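PDB 3KTD: prephenate dehydrogenase from Corynebacterium glutamicum ATCC 13032, which probably catalyses the oxidative decarboxylation of prephenate to 4-hydroxyphenylpyruvate, with NAD+ or NADP+ as hydride acceptor, on the route to tyrosine. Local coordinates for residues Ala145-Gln153 with Trp164-Ala175. Sequence-based numbering, arbitrary orientation.
Sequences AVWVVTFDQ and WISIWKDVVQMA
The backbone oxygen of Thr-150 lies in the ring plane of Trp-168, 3.2 Å from its NE1. Next to it, Trp-164 is layered between Gln-153 and Trp-168: Gln-153 CB sits over one face, 4.1 Å from the centroid of the six-membered ring, and Trp-168 CB over the other. Glutamine suits this place because its methylenes pack on the indole while its bent chain, chi2 86°, lets its NE2 hydrogen-bond to Gln-117 O; Trp-164 NE1 is hydrogen-bonded to Tyr-120 O. Val-149, a beta-branched residue at home in a strand, divides its methyls: CG2 meets Val-171 CG1 at 3.8 Å, while CG1 reaches Trp-168 and Val-172. Farther along, the small Ala-175 lets the helix come close, its CB lying over the five-membered ring of Trp-147, 3.7 Å from the centroid, in a CH-pi contact. Met-174, a selenomethionine, turns at chi3 to bring CE within 3.5 Å of Trp-147 CZ2. Strand 146-149 and helix 162-177 run antiparallel (176°) and, with strand 181-184, form a beta-alpha-beta unit of the nucleotide-binding domain, probably of Rossmann type, with the helix also packed on strand 120-125, and Trp-168 reaching helix 324-334.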
loop_
_atom_site.group_PDB
_atom_site.type_symbol
_atom_site.label_atom_id
_atom_site.label_comp_id
_atom_site.label_asym_id
_atom_site.label_seq_id
_atom_site.Cartn_x
_atom_site.Cartn_y
_atom_site.Cartn_z
ATOM N N ALA A 145 -8.411 -17.330 2.845
ATOM C CA ALA A 145 -7.375 -16.931 1.891
ATOM C C ALA A 145 -7.634 -17.680 0.602
ATOM O O ALA A 145 -8.190 -18.781 0.630
ATOM C CB ALA A 145 -6.001 -17.271 2.416
ATOM N N VAL A 146 -7.239 -17.095 -0.524
ATOM C CA VAL A 146 -7.396 -17.769 -1.804
ATOM C C VAL A 146 -6.275 -18.784 -1.976
ATOM O O VAL A 146 -5.131 -18.513 -1.646
ATOM C CB VAL A 146 -7.334 -16.801 -3.000
ATOM C CG1 VAL A 146 -7.420 -17.598 -4.325
ATOM C CG2 VAL A 146 -8.419 -15.739 -2.915
ATOM N N TRP A 147 -6.622 -19.959 -2.487
ATOM C CA TRP A 147 -5.649 -21.001 -2.798
ATOM C C TRP A 147 -5.944 -21.420 -4.231
ATOM O O TRP A 147 -6.942 -22.085 -4.491
ATOM C CB TRP A 147 -5.803 -22.182 -1.829
ATOM C CG TRP A 147 -4.704 -23.221 -1.866
ATOM C CD1 TRP A 147 -4.245 -23.883 -2.959
ATOM C CD2 TRP A 147 -3.981 -23.758 -0.742
ATOM N NE1 TRP A 147 -3.257 -24.768 -2.597
ATOM C CE2 TRP A 147 -3.082 -24.718 -1.242
ATOM C CE3 TRP A 147 -3.997 -23.510 0.634
ATOM C CZ2 TRP A 147 -2.201 -25.428 -0.423
ATOM C CZ3 TRP A 147 -3.120 -24.226 1.455
ATOM C CH2 TRP A 147 -2.237 -25.165 0.921
ATOM N N VAL A 148 -5.100 -21.006 -5.168
ATOM C CA VAL A 148 -5.283 -21.405 -6.552
ATOM C C VAL A 148 -4.897 -22.882 -6.731
ATOM O O VAL A 148 -3.889 -23.336 -6.193
ATOM C CB VAL A 148 -4.452 -20.545 -7.521
ATOM C CG1 VAL A 148 -4.586 -21.069 -8.963
ATOM C CG2 VAL A 148 -4.869 -19.079 -7.420
ATOM N N VAL A 149 -5.730 -23.620 -7.457
ATOM C CA VAL A 149 -5.422 -24.993 -7.848
ATOM C C VAL A 149 -5.555 -25.083 -9.363
ATOM O O VAL A 149 -6.589 -24.727 -9.917
ATOM C CB VAL A 149 -6.357 -26.011 -7.186
ATOM C CG1 VAL A 149 -6.137 -27.392 -7.782
ATOM C CG2 VAL A 149 -6.127 -26.022 -5.694
ATOM N N THR A 150 -4.510 -25.563 -10.027
ATOM C CA THR A 150 -4.502 -25.639 -11.481
ATOM C C THR A 150 -5.210 -26.875 -12.029
ATOM O O THR A 150 -5.557 -27.795 -11.289
ATOM C CB THR A 150 -3.076 -25.608 -12.015
ATOM O OG1 THR A 150 -2.350 -26.721 -11.475
ATOM C CG2 THR A 150 -2.400 -24.295 -11.628
ATOM N N PHE A 151 -5.431 -26.855 -13.341
ATOM C CA PHE A 151 -6.115 -27.931 -14.054
ATOM C C PHE A 151 -5.763 -27.951 -15.551
ATOM O O PHE A 151 -6.591 -28.307 -16.380
ATOM C CB PHE A 151 -7.642 -27.800 -13.870
ATOM C CG PHE A 151 -8.229 -26.517 -14.426
ATOM C CD1 PHE A 151 -8.253 -25.355 -13.666
ATOM C CD2 PHE A 151 -8.780 -26.482 -15.699
ATOM C CE1 PHE A 151 -8.799 -24.181 -14.176
ATOM C CE2 PHE A 151 -9.325 -25.309 -16.216
ATOM C CZ PHE A 151 -9.334 -24.159 -15.456
ATOM N N ASP A 152 -4.530 -27.603 -15.900
ATOM C CA ASP A 152 -4.146 -27.515 -17.315
ATOM C C ASP A 152 -4.255 -28.859 -18.038
ATOM O O ASP A 152 -4.628 -28.903 -19.213
ATOM C CB ASP A 152 -2.719 -26.976 -17.480
ATOM C CG ASP A 152 -2.524 -25.620 -16.836
ATOM O OD1 ASP A 152 -2.430 -25.562 -15.589
ATOM O OD2 ASP A 152 -2.439 -24.619 -17.582
ATOM N N GLN A 153 -3.936 -29.944 -17.327
ATOM C CA GLN A 153 -3.954 -31.291 -17.899
ATOM C C GLN A 153 -5.292 -31.656 -18.552
ATOM O O GLN A 153 -5.327 -32.465 -19.478
ATOM C CB GLN A 153 -3.589 -32.349 -16.851
ATOM C CG GLN A 153 -2.104 -32.414 -16.448
ATOM C CD GLN A 153 -1.737 -31.449 -15.333
ATOM O OE1 GLN A 153 -2.321 -30.374 -15.211
ATOM N NE2 GLN A 153 -0.759 -31.830 -14.518
ATOM N N TRP A 164 -5.266 -39.018 -12.234
ATOM C CA TRP A 164 -4.968 -37.587 -12.135
ATOM C C TRP A 164 -6.139 -36.838 -11.524
ATOM O O TRP A 164 -5.946 -35.966 -10.689
ATOM C CB TRP A 164 -4.604 -36.949 -13.483
ATOM C CG TRP A 164 -4.152 -35.521 -13.300
ATOM C CD1 TRP A 164 -2.885 -35.094 -13.049
ATOM C CD2 TRP A 164 -4.974 -34.345 -13.306
ATOM N NE1 TRP A 164 -2.859 -33.723 -12.912
ATOM C CE2 TRP A 164 -4.129 -33.241 -13.062
ATOM C CE3 TRP A 164 -6.342 -34.120 -13.487
ATOM C CZ2 TRP A 164 -4.604 -31.931 -12.997
ATOM C CZ3 TRP A 164 -6.816 -32.817 -13.424
ATOM C CH2 TRP A 164 -5.948 -31.738 -13.177
ATOM N N ILE A 165 -7.354 -37.169 -11.941
ATOM C CA ILE A 165 -8.540 -36.536 -11.371
ATOM C C ILE A 165 -8.550 -36.766 -9.854
ATOM O O ILE A 165 -8.907 -35.874 -9.089
ATOM C CB ILE A 165 -9.854 -37.042 -12.038
ATOM C CG1 ILE A 165 -9.901 -36.620 -13.517
ATOM C CG2 ILE A 165 -11.079 -36.485 -11.314
ATOM C CD1 ILE A 165 -11.123 -37.114 -14.299
ATOM N N SER A 166 -8.120 -37.953 -9.428
ATOM C CA SER A 166 -8.067 -38.304 -8.008
ATOM C C SER A 166 -7.054 -37.468 -7.213
ATOM O O SER A 166 -7.302 -37.127 -6.057
ATOM C CB SER A 166 -7.746 -39.795 -7.862
ATOM O OG SER A 166 -7.422 -40.123 -6.532
ATOM N N ILE A 167 -5.907 -37.173 -7.820
ATOM C CA ILE A 167 -4.892 -36.325 -7.185
ATOM C C ILE A 167 -5.424 -34.896 -7.082
ATOM O O ILE A 167 -5.317 -34.244 -6.041
ATOM C CB ILE A 167 -3.582 -36.304 -7.981
ATOM C CG1 ILE A 167 -2.898 -37.671 -7.928
ATOM C CG2 ILE A 167 -2.636 -35.248 -7.425
ATOM C CD1 ILE A 167 -1.766 -37.820 -8.933
ATOM N N TRP A 168 -6.019 -34.427 -8.170
ATOM C CA TRP A 168 -6.588 -33.087 -8.207
ATOM C C TRP A 168 -7.608 -32.891 -7.091
ATOM O O TRP A 168 -7.578 -31.870 -6.405
ATOM C CB TRP A 168 -7.234 -32.830 -9.565
ATOM C CG TRP A 168 -7.833 -31.487 -9.694
ATOM C CD1 TRP A 168 -7.221 -30.359 -10.138
ATOM C CD2 TRP A 168 -9.181 -31.126 -9.397
ATOM N NE1 TRP A 168 -8.105 -29.310 -10.131
ATOM C CE2 TRP A 168 -9.316 -29.756 -9.679
ATOM C CE3 TRP A 168 -10.291 -31.830 -8.915
ATOM C CZ2 TRP A 168 -10.509 -29.073 -9.495
ATOM C CZ3 TRP A 168 -11.487 -31.147 -8.733
ATOM C CH2 TRP A 168 -11.583 -29.782 -9.024
ATOM N N LYS A 169 -8.495 -33.866 -6.906
ATOM C CA LYS A 169 -9.501 -33.794 -5.850
ATOM C C LYS A 169 -8.860 -33.632 -4.476
ATOM O O LYS A 169 -9.183 -32.683 -3.757
ATOM C CB LYS A 169 -10.431 -35.006 -5.880
ATOM C CG LYS A 169 -11.439 -34.933 -7.025
ATOM C CD LYS A 169 -12.553 -35.997 -6.957
ATOM C CE LYS A 169 -12.157 -37.341 -7.555
ATOM N NZ LYS A 169 -13.377 -38.142 -7.818
ATOM N N ASP A 170 -7.933 -34.517 -4.123
ATOM C CA ASP A 170 -7.261 -34.414 -2.826
ATOM C C ASP A 170 -6.598 -33.033 -2.594
ATOM O O ASP A 170 -6.633 -32.508 -1.488
ATOM C CB ASP A 170 -6.235 -35.540 -2.648
ATOM C CG ASP A 170 -6.874 -36.880 -2.260
ATOM O OD1 ASP A 170 -8.022 -36.918 -1.759
ATOM O OD2 ASP A 170 -6.204 -37.914 -2.436
ATOM N N VAL A 171 -6.022 -32.438 -3.632
ATOM C CA VAL A 171 -5.388 -31.133 -3.487
ATOM C C VAL A 171 -6.436 -30.087 -3.133
ATOM O O VAL A 171 -6.208 -29.222 -2.287
ATOM C CB VAL A 171 -4.638 -30.705 -4.774
ATOM C CG1 VAL A 171 -4.305 -29.219 -4.741
ATOM C CG2 VAL A 171 -3.376 -31.545 -4.965
ATOM N N VAL A 172 -7.595 -30.180 -3.774
ATOM C CA VAL A 172 -8.676 -29.246 -3.519
ATOM C C VAL A 172 -9.271 -29.497 -2.128
ATOM O O VAL A 172 -9.548 -28.553 -1.374
ATOM C CB VAL A 172 -9.751 -29.362 -4.595
ATOM C CG1 VAL A 172 -10.909 -28.443 -4.290
ATOM C CG2 VAL A 172 -9.158 -29.025 -5.939
ATOM N N GLN A 173 -9.452 -30.768 -1.785
ATOM C CA GLN A 173 -9.951 -31.129 -0.467
ATOM C C GLN A 173 -9.012 -30.654 0.621
ATOM O O GLN A 173 -9.463 -30.235 1.680
ATOM C CB GLN A 173 -10.157 -32.649 -0.358
ATOM C CG GLN A 173 -11.376 -33.135 -1.101
ATOM C CD GLN A 173 -12.620 -32.436 -0.628
ATOM O OE1 GLN A 173 -13.234 -31.665 -1.366
ATOM N NE2 GLN A 173 -12.965 -32.647 0.632
HETATM N N MSE A 174 -7.710 -30.729 0.346
HETATM C CA MSE A 174 -6.677 -30.263 1.268
HETATM C C MSE A 174 -6.801 -28.744 1.484
HETATM O O MSE A 174 -6.915 -28.278 2.626
HETATM C CB MSE A 174 -5.283 -30.616 0.729
HETATM C CG MSE A 174 -4.151 -30.403 1.718
HETATM SE SE MSE A 174 -2.369 -30.495 0.936
HETATM C CE MSE A 174 -2.442 -28.948 -0.236
ATOM N N ALA A 175 -6.784 -27.982 0.393
ATOM C CA ALA A 175 -6.917 -26.524 0.465
ATOM C C ALA A 175 -8.200 -26.118 1.189
ATOM O O ALA A 175 -8.209 -25.145 1.956
ATOM C CB ALA A 175 -6.890 -25.917 -0.927
#